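PDB 5EFZ: ethyl acetate hydrolase from Pseudomonas veronii, which hydrolyses ethyl acetate to ethanol and acetate, a step in the bacterial breakdown of short-chain methyl ketones such as 2-butanone. Local coordinates for residues L27-P32 with E43-V48; G70-M75 with N101-S106; R39-C44 with P117-V122; V64-S69 with V95-G100. One frame throughout, in Å; residues are numbered along the deposited sequence.

Contact 1. Residues L27-P32 with E43-V48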
loop_
_atom_site.group_PDB
_atom_site.type_symbol
_atom_site.label_atom_id
_atom_site.label_comp_id
_atom_site.label_asym_id
_atom_site.label_seq_id
_atom_site.Cartn_x
_atom_site.Cartn_y
_atom_site.Cartn_z
ATOM N N LEU A 27 17.237 1.114 -33.259
ATOM C CA LEU A 27 17.977 2.061 -32.399
ATOM C C LEU A 27 18.260 3.299 -33.193
ATOM O O LEU A 27 18.988 3.240 -34.198
ATOM C CB LEU A 27 19.306 1.492 -31.899
ATOM C CG LEU A 27 19.411 0.661 -30.639
ATOM C CD1 LEU A 27 18.484 1.168 -29.544
ATOM C CD2 LEU A 27 19.119 -0.782 -30.989
ATOM N N ILE A 28 17.699 4.424 -32.773
ATOM C CA ILE A 28 17.922 5.660 -33.511
ATOM C C ILE A 28 18.761 6.634 -32.704
ATOM O O ILE A 28 18.392 7.002 -31.587
ATOM C CB ILE A 28 16.591 6.318 -33.897
ATOM C CG1 ILE A 28 15.827 5.380 -34.841
ATOM C CG2 ILE A 28 16.869 7.660 -34.571
ATOM C CD1 ILE A 28 14.378 5.714 -35.006
ATOM N N ASN A 29 19.880 7.056 -33.280
ATOM C CA ASN A 29 20.733 8.041 -32.631
ATOM C C ASN A 29 20.184 9.423 -32.867
ATOM O O ASN A 29 20.215 9.913 -33.974
ATOM C CB ASN A 29 22.172 7.951 -33.148
ATOM C CG ASN A 29 23.157 8.788 -32.325
ATOM O OD1 ASN A 29 22.768 9.644 -31.519
ATOM N ND2 ASN A 29 24.436 8.534 -32.524
ATOM N N ILE A 30 19.685 10.076 -31.834
ATOM C CA ILE A 30 19.196 11.426 -32.048
ATOM C C ILE A 30 20.256 12.505 -31.757
ATOM O O ILE A 30 19.964 13.695 -31.810
ATOM C CB ILE A 30 17.967 11.701 -31.202
ATOM C CG1 ILE A 30 18.268 11.485 -29.723
ATOM C CG2 ILE A 30 16.769 10.826 -31.645
ATOM C CD1 ILE A 30 17.485 12.410 -28.860
ATOM N N GLY A 31 21.482 12.091 -31.452
ATOM C CA GLY A 31 22.572 13.036 -31.237
ATOM C C GLY A 31 22.696 13.413 -29.777
ATOM O O GLY A 31 22.136 12.737 -28.904
ATOM N N PRO A 32 23.452 14.481 -29.481
ATOM C CA PRO A 32 23.682 14.861 -28.075
ATOM C C PRO A 32 22.401 15.276 -27.362
ATOM O O PRO A 32 21.518 15.887 -27.973
ATOM C CB PRO A 32 24.665 16.030 -28.181
ATOM C CG PRO A 32 24.513 16.529 -29.591
ATOM C CD PRO A 32 24.189 15.343 -30.419
ATOM N N GLU A 43 25.688 10.940 -26.987
ATOM C CA GLU A 43 24.791 10.392 -27.998
ATOM C C GLU A 43 23.652 9.681 -27.298
ATOM O O GLU A 43 23.856 8.830 -26.438
ATOM C CB GLU A 43 25.507 9.440 -28.960
ATOM C CG GLU A 43 26.170 8.245 -28.300
ATOM C CD GLU A 43 26.328 7.063 -29.244
ATOM O OE1 GLU A 43 26.062 7.227 -30.457
ATOM O OE2 GLU A 43 26.711 5.967 -28.771
ATOM N N CYS A 44 22.441 10.063 -27.644
ATOM C CA CYS A 44 21.275 9.459 -27.041
ATOM C C CYS A 44 20.656 8.534 -28.078
ATOM O O CYS A 44 20.256 8.993 -29.150
ATOM C CB CYS A 44 20.288 10.530 -26.576
ATOM S SG CYS A 44 18.788 9.854 -25.841
ATOM N N LEU A 45 20.644 7.235 -27.778
ATOM C CA LEU A 45 20.008 6.247 -28.641
ATOM C C LEU A 45 18.623 5.928 -28.099
ATOM O O LEU A 45 18.460 5.571 -26.929
ATOM C CB LEU A 45 20.834 4.968 -28.712
ATOM C CG LEU A 45 22.297 5.059 -29.106
ATOM C CD1 LEU A 45 22.858 3.669 -29.249
ATOM C CD2 LEU A 45 22.467 5.825 -30.382
ATOM N N LEU A 46 17.614 6.071 -28.947
ATOM C CA LEU A 46 16.268 5.711 -28.565
ATOM C C LEU A 46 15.878 4.442 -29.299
ATOM O O LEU A 46 16.024 4.365 -30.530
ATOM C CB LEU A 46 15.278 6.840 -28.908
ATOM C CG LEU A 46 15.467 8.162 -28.174
ATOM C CD1 LEU A 46 14.395 9.166 -28.694
ATOM C CD2 LEU A 46 15.362 7.964 -26.628
ATOM N N ALA A 47 15.402 3.458 -28.538
ATOM C CA ALA A 47 14.829 2.232 -29.092
ATOM C C ALA A 47 13.364 2.475 -29.442
ATOM O O ALA A 47 12.553 2.816 -28.562
ATOM C CB ALA A 47 14.956 1.071 -28.105
ATOM N N VAL A 48 13.042 2.305 -30.720
ATOM C CA VAL A 48 11.743 2.702 -31.260
ATOM C C VAL A 48 11.108 1.541 -32.023
ATOM O O VAL A 48 11.745 0.907 -32.866
ATOM C CB VAL A 48 11.868 3.917 -32.238
ATOM C CG1 VAL A 48 10.475 4.371 -32.720
ATOM C CG2 VAL A 48 12.633 5.078 -31.605
#
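Residues 27-29 and 45-48 run antiparallel at 147°, with Ile28 and Leu46 forming a hydrogen-bonded pair: Ile28 N reaches Leu46 O at 2.8 Å in a nearly straight bond, and Leu46 N returns one to Ile28 O. Beyond Asn29 two more backbone bonds link the segments. Ile30 N donates almost along the C=O axis of Cys44, and Cys44 N donates to Gly31 O at 3.0 Å. Gly31 has a positive phi (92°), where a CB would be jammed against the preceding carbonyl oxygen, so glycine suits the bend. Asn29, its CG anti to the backbone N, closes an Asx turn there, OD1 accepting from Gly31 N at 2.8 Å. Its CB lies 3.5 Å from Leu45 CD2, while the Asn29 and Glu43 side chains cross at about a right angle.

Ile28 and Leu46 point to the other face of the sheet. Ile28 CD1 meets Val48 CG2 obliquely at 3.9 Å. Ile30 holds CG1 in the crowded position between backbone N and carbonyl carbon (chi1 58°), which brings CG1 to 3.9 Å from Cys44 CB and leaves CG2 facing Leu46 CD1. An alanine at Ile30 would remove both branches and would probably loosen the packing against Cys44 and Leu46. On the Asn29 side, Leu27 CD1 rests on Ala47 CB, a methyl small enough to leave room for it.

Strand 26-29 is the outermost strand at this end of the main sheet. Helix 124-139 covers Ile28, Ile30 and Val48 through Leu134, Tyr138 and Ala130, and strand 92-96 follows strand 45-51 across the sheet.

Contact 2. Residues G70-M75 with N101-S106. With EDO (1,2-ethanediol), chain G.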
loop_
_atom_site.group_PDB
_atom_site.type_symbol
_atom_site.label_atom_id
_atom_site.label_comp_id
_atom_site.label_asym_id
_atom_site.label_seq_id
_atom_site.Cartn_x
_atom_site.Cartn_y
_atom_site.Cartn_z
ATOM N N GLY A 70 9.237 -1.240 -18.011
ATOM C CA GLY A 70 8.626 -1.761 -19.218
ATOM C C GLY A 70 9.399 -1.439 -20.486
ATOM O O GLY A 70 10.359 -0.640 -20.496
ATOM N N THR A 71 9.000 -2.095 -21.568
ATOM C CA THR A 71 9.581 -1.834 -22.868
ATOM C C THR A 71 8.471 -1.707 -23.891
ATOM O O THR A 71 7.282 -1.893 -23.589
ATOM C CB THR A 71 10.542 -2.949 -23.342
ATOM O OG1 THR A 71 9.772 -4.136 -23.609
ATOM C CG2 THR A 71 11.670 -3.248 -22.284
ATOM N N SER A 72 8.866 -1.376 -25.108
ATOM C CA SER A 72 7.896 -1.243 -26.189
ATOM C C SER A 72 7.134 -2.562 -26.430
ATOM O O SER A 72 5.998 -2.541 -26.905
ATOM C CB SER A 72 8.600 -0.783 -27.485
ATOM O OG SER A 72 9.827 -1.486 -27.687
ATOM N N LYS A 73 7.764 -3.696 -26.118
ATOM C CA LYS A 73 7.152 -4.996 -26.355
ATOM C C LYS A 73 5.831 -5.119 -25.607
ATOM O O LYS A 73 4.836 -5.613 -26.162
ATOM C CB LYS A 73 8.067 -6.143 -25.922
ATOM C CG LYS A 73 7.657 -7.474 -26.526
ATOM C CD LYS A 73 7.643 -7.276 -28.037
ATOM C CE LYS A 73 7.279 -8.517 -28.812
ATOM N NZ LYS A 73 7.348 -8.222 -30.275
ATOM N N ALA A 74 5.829 -4.669 -24.354
ATOM C CA ALA A 74 4.609 -4.706 -23.547
ATOM C C ALA A 74 3.486 -3.861 -24.148
ATOM O O ALA A 74 2.346 -4.306 -24.151
ATOM C CB ALA A 74 4.879 -4.242 -22.116
ATOM N N MET A 75 3.788 -2.645 -24.615
ATOM C CA MET A 75 2.740 -1.793 -25.163
ATOM C C MET A 75 2.157 -2.450 -26.402
ATOM O O MET A 75 0.941 -2.394 -26.654
ATOM C CB MET A 75 3.267 -0.392 -25.502
ATOM C CG MET A 75 3.991 0.291 -24.336
ATOM S SD MET A 75 2.932 0.258 -22.849
ATOM C CE MET A 75 1.584 1.308 -23.386
ATOM N N ASN A 101 15.723 2.507 -19.746
ATOM C CA ASN A 101 14.953 1.268 -19.609
ATOM C C ASN A 101 15.671 0.014 -20.102
ATOM O O ASN A 101 15.067 -1.070 -20.120
ATOM C CB ASN A 101 13.585 1.398 -20.338
ATOM C CG ASN A 101 13.623 0.943 -21.807
ATOM O OD1 ASN A 101 14.601 1.165 -22.544
ATOM N ND2 ASN A 101 12.521 0.342 -22.250
ATOM N N GLY A 102 16.939 0.162 -20.501
ATOM C CA GLY A 102 17.752 -0.962 -20.969
ATOM C C GLY A 102 17.787 -1.175 -22.475
ATOM O O GLY A 102 18.689 -1.858 -22.991
ATOM N N LEU A 103 16.808 -0.613 -23.193
ATOM C CA LEU A 103 16.799 -0.684 -24.663
ATOM C C LEU A 103 17.316 0.618 -25.261
ATOM O O LEU A 103 18.264 0.617 -26.057
ATOM C CB LEU A 103 15.392 -0.998 -25.189
ATOM C CG LEU A 103 14.841 -2.380 -24.781
ATOM C CD1 LEU A 103 13.538 -2.637 -25.496
ATOM C CD2 LEU A 103 15.858 -3.494 -25.047
ATOM N N SER A 104 16.703 1.734 -24.884
ATOM C CA SER A 104 17.284 3.038 -25.176
ATOM C C SER A 104 18.568 3.199 -24.327
ATOM O O SER A 104 18.847 2.373 -23.464
ATOM C CB SER A 104 16.285 4.161 -24.862
ATOM O OG SER A 104 15.158 4.089 -25.737
ATOM N N SER A 105 19.322 4.274 -24.563
ATOM C CA SER A 105 20.540 4.550 -23.790
ATOM C C SER A 105 20.257 4.463 -22.311
ATOM O O SER A 105 19.339 5.100 -21.830
ATOM C CB SER A 105 21.088 5.937 -24.125
ATOM O OG SER A 105 21.637 5.938 -25.423
ATOM N N SER A 106 21.058 3.677 -21.595
ATOM C CA SER A 106 20.803 3.353 -20.208
ATOM C C SER A 106 22.111 3.024 -19.472
ATOM O O SER A 106 23.160 2.851 -20.097
ATOM C CB SER A 106 19.853 2.145 -20.095
ATOM O OG SER A 106 18.652 2.335 -20.839
HETATM C C1 EDO G . 20.345 -3.401 -25.731
HETATM O O1 EDO G . 19.534 -3.798 -26.850
HETATM C C2 EDO G . 21.030 -2.074 -26.033
HETATM O O2 EDO G . 20.088 -1.184 -26.655
HETATM O O HOH W 1 12.799 -1.604 -18.637
#
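An Asx turn at Asn101 and the N-cap of helix 72-79 meet here, in loops that follow neighbouring strands of the alpha/beta-hydrolase sheet. From CB, 3.8 Å from Gly70 O, the Asn101 side chain leads to an amide that works at both ends. Its OD1 turns back on its own loop and accepts two backbone N-H groups, Leu103 N at 2.9 Å from above the carbonyl plane and Ser104 N nearly along the C=O axis. The other branch crosses to the facing segment: ND2 donates to Gly70 O at 3.0 Å, in the amide plane and on a lone pair of that carbonyl, and it also bonds Asn97 OD1. With both ends gripped, the rotation of the amide is fixed. A leucine at Asn101 would lose the acceptor and the donor together and would probably slacken the turn as well as its tie to Gly70.

Thr71 carries the apolar part: CB and CG2 lie over Leu103 CD1, the side chains crossing at about a right angle, with CB 3.7 Å from CD1. Its OG1, in the crowded position between backbone N and carbonyl carbon, caps the helix by accepting from Lys73 N and also bonds His22 ND1. One water joins the two backbones, donating to Asn101 O at 2.8 Å and to Gly70 O at 3.2 Å.

Contact 3. Residues R39-C44 with P117-V122. With EDO (1,2-ethanediol), chain L.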
loop_
_atom_site.group_PDB
_atom_site.type_symbol
_atom_site.label_atom_id
_atom_site.label_comp_id
_atom_site.label_asym_id
_atom_site.label_seq_id
_atom_site.Cartn_x
_atom_site.Cartn_y
_atom_site.Cartn_z
ATOM N N ARG A 39 24.029 17.271 -16.861
ATOM C CA ARG A 39 24.979 16.497 -17.648
ATOM C C ARG A 39 24.553 16.410 -19.117
ATOM O O ARG A 39 23.371 16.533 -19.437
ATOM C CB ARG A 39 25.128 15.099 -17.040
ATOM C CG ARG A 39 25.753 15.153 -15.641
ATOM C CD ARG A 39 25.886 13.782 -15.002
ATOM N NE ARG A 39 26.939 12.988 -15.622
ATOM C CZ ARG A 39 27.124 11.698 -15.377
ATOM N NH1 ARG A 39 26.319 11.066 -14.535
ATOM N NH2 ARG A 39 28.104 11.048 -15.975
ATOM N N CYS A 40 25.520 16.222 -20.004
ATOM C CA CYS A 40 25.215 16.024 -21.413
ATOM C C CYS A 40 25.428 14.561 -21.798
ATOM O O CYS A 40 26.493 14.012 -21.530
ATOM C CB CYS A 40 26.101 16.933 -22.290
ATOM S SG CYS A 40 25.514 17.106 -24.042
ATOM N N MET A 41 24.438 13.929 -22.425
ATOM C CA MET A 41 24.678 12.639 -23.077
ATOM C C MET A 41 25.271 12.907 -24.465
ATOM O O MET A 41 24.631 13.554 -25.285
ATOM C CB MET A 41 23.394 11.831 -23.207
ATOM C CG MET A 41 22.592 11.729 -21.924
ATOM S SD MET A 41 21.107 10.732 -22.243
ATOM C CE MET A 41 21.829 9.177 -22.744
ATOM N N PRO A 42 26.493 12.425 -24.727
ATOM C CA PRO A 42 27.122 12.677 -26.031
ATOM C C PRO A 42 26.327 12.085 -27.201
ATOM O O PRO A 42 26.338 12.646 -28.291
ATOM C CB PRO A 42 28.473 11.975 -25.916
ATOM C CG PRO A 42 28.704 11.814 -24.454
ATOM C CD PRO A 42 27.363 11.648 -23.834
ATOM N N GLU A 43 25.688 10.940 -26.987
ATOM C CA GLU A 43 24.791 10.392 -27.998
ATOM C C GLU A 43 23.652 9.681 -27.298
ATOM O O GLU A 43 23.856 8.830 -26.438
ATOM C CB GLU A 43 25.507 9.440 -28.960
ATOM C CG GLU A 43 26.170 8.245 -28.300
ATOM C CD GLU A 43 26.328 7.063 -29.244
ATOM O OE1 GLU A 43 26.062 7.227 -30.457
ATOM O OE2 GLU A 43 26.711 5.967 -28.771
ATOM N N CYS A 44 22.441 10.063 -27.644
ATOM C CA CYS A 44 21.275 9.459 -27.041
ATOM C C CYS A 44 20.656 8.534 -28.078
ATOM O O CYS A 44 20.256 8.993 -29.150
ATOM C CB CYS A 44 20.288 10.530 -26.576
ATOM S SG CYS A 44 18.788 9.854 -25.841
ATOM N N PRO A 117 26.716 2.748 -12.417
ATOM C CA PRO A 117 26.414 3.708 -11.345
ATOM C C PRO A 117 26.654 5.136 -11.808
ATOM O O PRO A 117 26.128 6.066 -11.204
ATOM C CB PRO A 117 27.431 3.356 -10.232
ATOM C CG PRO A 117 27.969 2.047 -10.581
ATOM C CD PRO A 117 27.848 1.869 -12.056
ATOM N N GLY A 118 27.471 5.307 -12.844
ATOM C CA GLY A 118 27.743 6.639 -13.377
ATOM C C GLY A 118 26.613 7.268 -14.199
ATOM O O GLY A 118 26.695 8.453 -14.537
ATOM N N PHE A 119 25.574 6.498 -14.528
ATOM C CA PHE A 119 24.516 7.008 -15.426
ATOM C C PHE A 119 23.830 8.227 -14.822
ATOM O O PHE A 119 23.671 8.329 -13.604
ATOM C CB PHE A 119 23.474 5.936 -15.743
ATOM C CG PHE A 119 22.676 6.225 -17.016
ATOM C CD1 PHE A 119 23.299 6.164 -18.265
ATOM C CD2 PHE A 119 21.321 6.571 -16.950
ATOM C CE1 PHE A 119 22.596 6.427 -19.460
ATOM C CE2 PHE A 119 20.577 6.825 -18.149
ATOM C CZ PHE A 119 21.222 6.760 -19.402
ATOM N N ALA A 120 23.459 9.169 -15.674
ATOM C CA ALA A 120 22.953 10.460 -15.206
ATOM C C ALA A 120 21.534 10.363 -14.657
ATOM O O ALA A 120 20.810 9.407 -14.932
ATOM C CB ALA A 120 22.996 11.495 -16.348
ATOM N N ASN A 121 21.149 11.357 -13.859
ATOM C CA ASN A 121 19.770 11.464 -13.410
ATOM C C ASN A 121 18.952 12.022 -14.566
ATOM O O ASN A 121 19.187 13.141 -14.994
ATOM C CB ASN A 121 19.679 12.360 -12.172
ATOM C CG ASN A 121 20.271 11.702 -10.948
ATOM O OD1 ASN A 121 20.195 10.481 -10.795
ATOM N ND2 ASN A 121 20.852 12.499 -10.072
ATOM N N VAL A 122 18.030 11.212 -15.088
ATOM C CA VAL A 122 17.218 11.602 -16.232
ATOM C C VAL A 122 15.794 11.954 -15.763
ATOM O O VAL A 122 15.223 11.270 -14.901
ATOM C CB VAL A 122 17.178 10.476 -17.273
ATOM C CG1 VAL A 122 16.329 10.864 -18.487
ATOM C CG2 VAL A 122 18.608 10.123 -17.722
HETATM C C1 EDO L . 22.261 4.309 -12.410
HETATM O O1 EDO L . 21.015 4.340 -11.668
HETATM C C2 EDO L . 23.157 5.546 -12.217
HETATM O O2 EDO L . 22.510 6.729 -11.705
HETATM O O HOH W 2 22.054 14.908 -15.528
#
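Arg39 NH1 donates to Gly118 O at 2.6 Å, the shortest bond between Arg39, just ahead of the short strand 40-41, and the loop that leads into helix 124-139 of the alpha/beta-hydrolase fold. The bond is close to straight (163°), runs nearly along the C=O axis, and keeps the oxygen in the guanidinium plane, at the edge of the group. NH2 leans on the same oxygen only weakly, but it has a second partner in Ser113 O. Arginine suits the place because one flat cation can reach two backbone carbonyls of the loop from a distance. Its chain leaves the backbone with CG anti to the carbonyl carbon and bends at chi3 (72°), which swings the guanidinium toward Gly118.

Outward from this bond, the apolar part of the arginine lies against Ala120: CD is 3.9 Å from Ala120 CB, a methyl short enough to let NH1 come to 3.5 Å from Ala120 CA. Farther along, Met41 bends at its own chi3 and brings CE to 4.2 Å from Phe119 CZ, at the tip of the ring. The Phe119 side chain also touches Ala107 of the same loop and Thr268 of helix 263-274.

A 1,2-ethanediol, probably from the crystallisation liquor, bonds Asn264 O and Thr268 OG1, and its O2 donates to Phe119 O at 2.7 Å.

Contact 4. Residues V64-S69 with V95-G100; sequences VPTWYS and VVNQIG. With ACT (acetate ion), chain O.
Val64 opens the segment in parallel pairing with Val95: its carbonyl oxygen accepts from Val96 N at 3.1 Å, and Val64 CB lies 4.0 Å from Val95 CG2, a fit of beta-branched side chains natural to a strand. Pro65 follows, beside Gln156 of helix 152-163. At Thr66 direct backbone pairing gives way to a water, which accepts from Thr66 N and donates to Val96 O. Thr66 OG1, in the crowded position between backbone N and carbonyl carbon, accepts from Gln98 N at 3.1 Å, while CG2 packs on Val95 CG1. The extended Gln98 side chain reaches back so that NE2 donates to Thr66 O at 2.9 Å, almost straight (176°), with the oxygen in the amide plane. Trp67 and Tyr68 turn away from residues 95-100 and flank a bound acetate. Tyr68 N donates to acetate OXT at 2.8 Å; the ion, probably from the crystallisation liquor, also bonds Met152 N and the probable catalytic Ser151 OG and His334 NE2, consistent with an oxyanion hole formed by Tyr68 N and Met152 N.

Helix 72-79 joins strands 61-65 and 92-96 in a beta-alpha-beta unit and packs on Val64, Trp67 and Val95; helices 152-163 and 263-274 contact Gln98.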
loop_
_atom_site.group_PDB
_atom_site.type_symbol
_atom_site.label_atom_id
_atom_site.label_comp_id
_atom_site.label_asym_id
_atom_site.label_seq_id
_atom_site.Cartn_x
_atom_site.Cartn_y
_atom_site.Cartn_z
ATOM N N VAL A 64 3.463 6.434 -28.188
ATOM C CA VAL A 64 3.213 5.623 -27.003
ATOM C C VAL A 64 4.524 5.521 -26.211
ATOM O O VAL A 64 5.417 4.762 -26.597
ATOM C CB VAL A 64 2.719 4.221 -27.383
ATOM C CG1 VAL A 64 2.365 3.428 -26.117
ATOM C CG2 VAL A 64 1.445 4.336 -28.294
ATOM N N PRO A 65 4.661 6.311 -25.130
ATOM C CA PRO A 65 5.826 6.155 -24.231
ATOM C C PRO A 65 5.696 4.898 -23.393
ATOM O O PRO A 65 4.617 4.335 -23.303
ATOM C CB PRO A 65 5.767 7.397 -23.313
ATOM C CG PRO A 65 4.783 8.355 -24.007
ATOM C CD PRO A 65 3.788 7.420 -24.697
ATOM N N THR A 66 6.793 4.436 -22.802
ATOM C CA THR A 66 6.744 3.189 -22.024
ATOM C C THR A 66 6.780 3.513 -20.531
ATOM O O THR A 66 7.114 4.651 -20.118
ATOM C CB THR A 66 7.926 2.247 -22.403
ATOM O OG1 THR A 66 9.151 2.904 -22.089
ATOM C CG2 THR A 66 7.938 1.944 -23.954
ATOM N N TRP A 67 6.424 2.521 -19.718
ATOM C CA TRP A 67 6.235 2.754 -18.302
ATOM C C TRP A 67 7.395 2.182 -17.499
ATOM O O TRP A 67 8.373 1.674 -18.058
ATOM C CB TRP A 67 4.902 2.148 -17.826
ATOM C CG TRP A 67 4.690 0.694 -18.177
ATOM C CD1 TRP A 67 5.553 -0.358 -17.956
ATOM C CD2 TRP A 67 3.506 0.128 -18.768
ATOM N NE1 TRP A 67 4.981 -1.542 -18.398
ATOM C CE2 TRP A 67 3.732 -1.270 -18.906
ATOM C CE3 TRP A 67 2.288 0.667 -19.204
ATOM C CZ2 TRP A 67 2.769 -2.131 -19.452
ATOM C CZ3 TRP A 67 1.335 -0.187 -19.759
ATOM C CH2 TRP A 67 1.580 -1.571 -19.876
ATOM N N TYR A 68 7.283 2.292 -16.180
ATOM C CA TYR A 68 8.343 1.834 -15.282
ATOM C C TYR A 68 8.622 0.339 -15.463
ATOM O O TYR A 68 7.699 -0.442 -15.374
ATOM C CB TYR A 68 7.955 2.102 -13.822
ATOM C CG TYR A 68 8.972 1.500 -12.854
ATOM C CD1 TYR A 68 10.148 2.182 -12.531
ATOM C CD2 TYR A 68 8.750 0.248 -12.268
ATOM C CE1 TYR A 68 11.092 1.625 -11.650
ATOM C CE2 TYR A 68 9.697 -0.322 -11.379
ATOM C CZ TYR A 68 10.847 0.380 -11.085
ATOM O OH TYR A 68 11.756 -0.190 -10.229
ATOM N N SER A 69 9.900 -0.026 -15.686
ATOM C CA SER A 69 10.367 -1.409 -15.858
ATOM C C SER A 69 9.934 -2.020 -17.200
ATOM O O SER A 69 10.281 -3.154 -17.512
ATOM C CB SER A 69 9.925 -2.332 -14.689
ATOM O OG SER A 69 8.560 -2.714 -14.808
ATOM N N VAL A 95 6.227 3.594 -30.724
ATOM C CA VAL A 95 6.410 3.274 -29.317
ATOM C C VAL A 95 7.879 3.531 -28.956
ATOM O O VAL A 95 8.778 2.912 -29.533
ATOM C CB VAL A 95 6.050 1.822 -29.017
ATOM C CG1 VAL A 95 6.081 1.592 -27.476
ATOM C CG2 VAL A 95 4.665 1.496 -29.636
ATOM N N VAL A 96 8.112 4.466 -28.042
ATOM C CA VAL A 96 9.474 4.913 -27.771
ATOM C C VAL A 96 9.866 4.518 -26.361
ATOM O O VAL A 96 9.213 4.905 -25.386
ATOM C CB VAL A 96 9.617 6.425 -27.967
ATOM C CG1 VAL A 96 11.094 6.883 -27.713
ATOM C CG2 VAL A 96 9.106 6.842 -29.389
ATOM N N ASN A 97 10.942 3.752 -26.268
ATOM C CA ASN A 97 11.446 3.280 -24.973
ATOM C C ASN A 97 12.107 4.385 -24.149
ATOM O O ASN A 97 12.930 5.163 -24.663
ATOM C CB ASN A 97 12.437 2.137 -25.204
ATOM C CG ASN A 97 11.742 0.863 -25.676
ATOM O OD1 ASN A 97 11.279 0.068 -24.852
ATOM N ND2 ASN A 97 11.698 0.648 -27.009
ATOM N N GLN A 98 11.741 4.453 -22.879
ATOM C CA GLN A 98 12.348 5.393 -21.943
ATOM C C GLN A 98 13.850 5.327 -21.958
ATOM O O GLN A 98 14.430 4.231 -21.968
ATOM C CB GLN A 98 11.893 5.088 -20.516
ATOM C CG GLN A 98 10.582 5.729 -20.106
ATOM C CD GLN A 98 10.412 5.540 -18.587
ATOM O OE1 GLN A 98 11.347 5.778 -17.814
ATOM N NE2 GLN A 98 9.252 5.051 -18.175
ATOM N N ILE A 99 14.485 6.491 -21.910
ATOM C CA ILE A 99 15.896 6.561 -21.546
ATOM C C ILE A 99 16.064 5.883 -20.207
ATOM O O ILE A 99 15.383 6.240 -19.233
ATOM C CB ILE A 99 16.376 8.026 -21.467
ATOM C CG1 ILE A 99 16.194 8.694 -22.850
ATOM C CG2 ILE A 99 17.859 8.097 -21.025
ATOM C CD1 ILE A 99 16.384 10.213 -22.820
ATOM N N GLY A 100 16.979 4.920 -20.118
ATOM C CA GLY A 100 17.189 4.250 -18.846
ATOM C C GLY A 100 16.522 2.890 -18.749
ATOM O O GLY A 100 16.741 2.174 -17.765
HETATM C C ACT O . 4.498 2.018 -14.021
HETATM O O ACT O . 3.859 2.290 -12.966
HETATM O OXT ACT O . 5.023 2.992 -14.660
HETATM C CH3 ACT O . 4.595 0.608 -14.496
HETATM O O HOH W 3 9.043 6.164 -22.972
#

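From the N terminus, contact 1 closes first, pairing the edge strand 26-29 with strand 45-51 around a short excursion that contains strand 40-41. Contact 3 opens within that excursion, sharing Glu43 and Cys44 with contact 1, and closes only at residues 117-122, so contacts 2 and 4 both nest inside its loop. Those two cross: the segments alternate as 64-69, 70-75, 95-100 and 101-106, around the beta-alpha-beta unit of strands 61-65 and 92-96. Asn97 of contact 4 ties contacts 1 and 2 to it, its OD1 bonding Ser72 N and its ND2 Ala47 O. Ser104 and Ser105 tie contact 2 to contact 1, and Ser105 also packs on Met41 and Phe119 of contact 3.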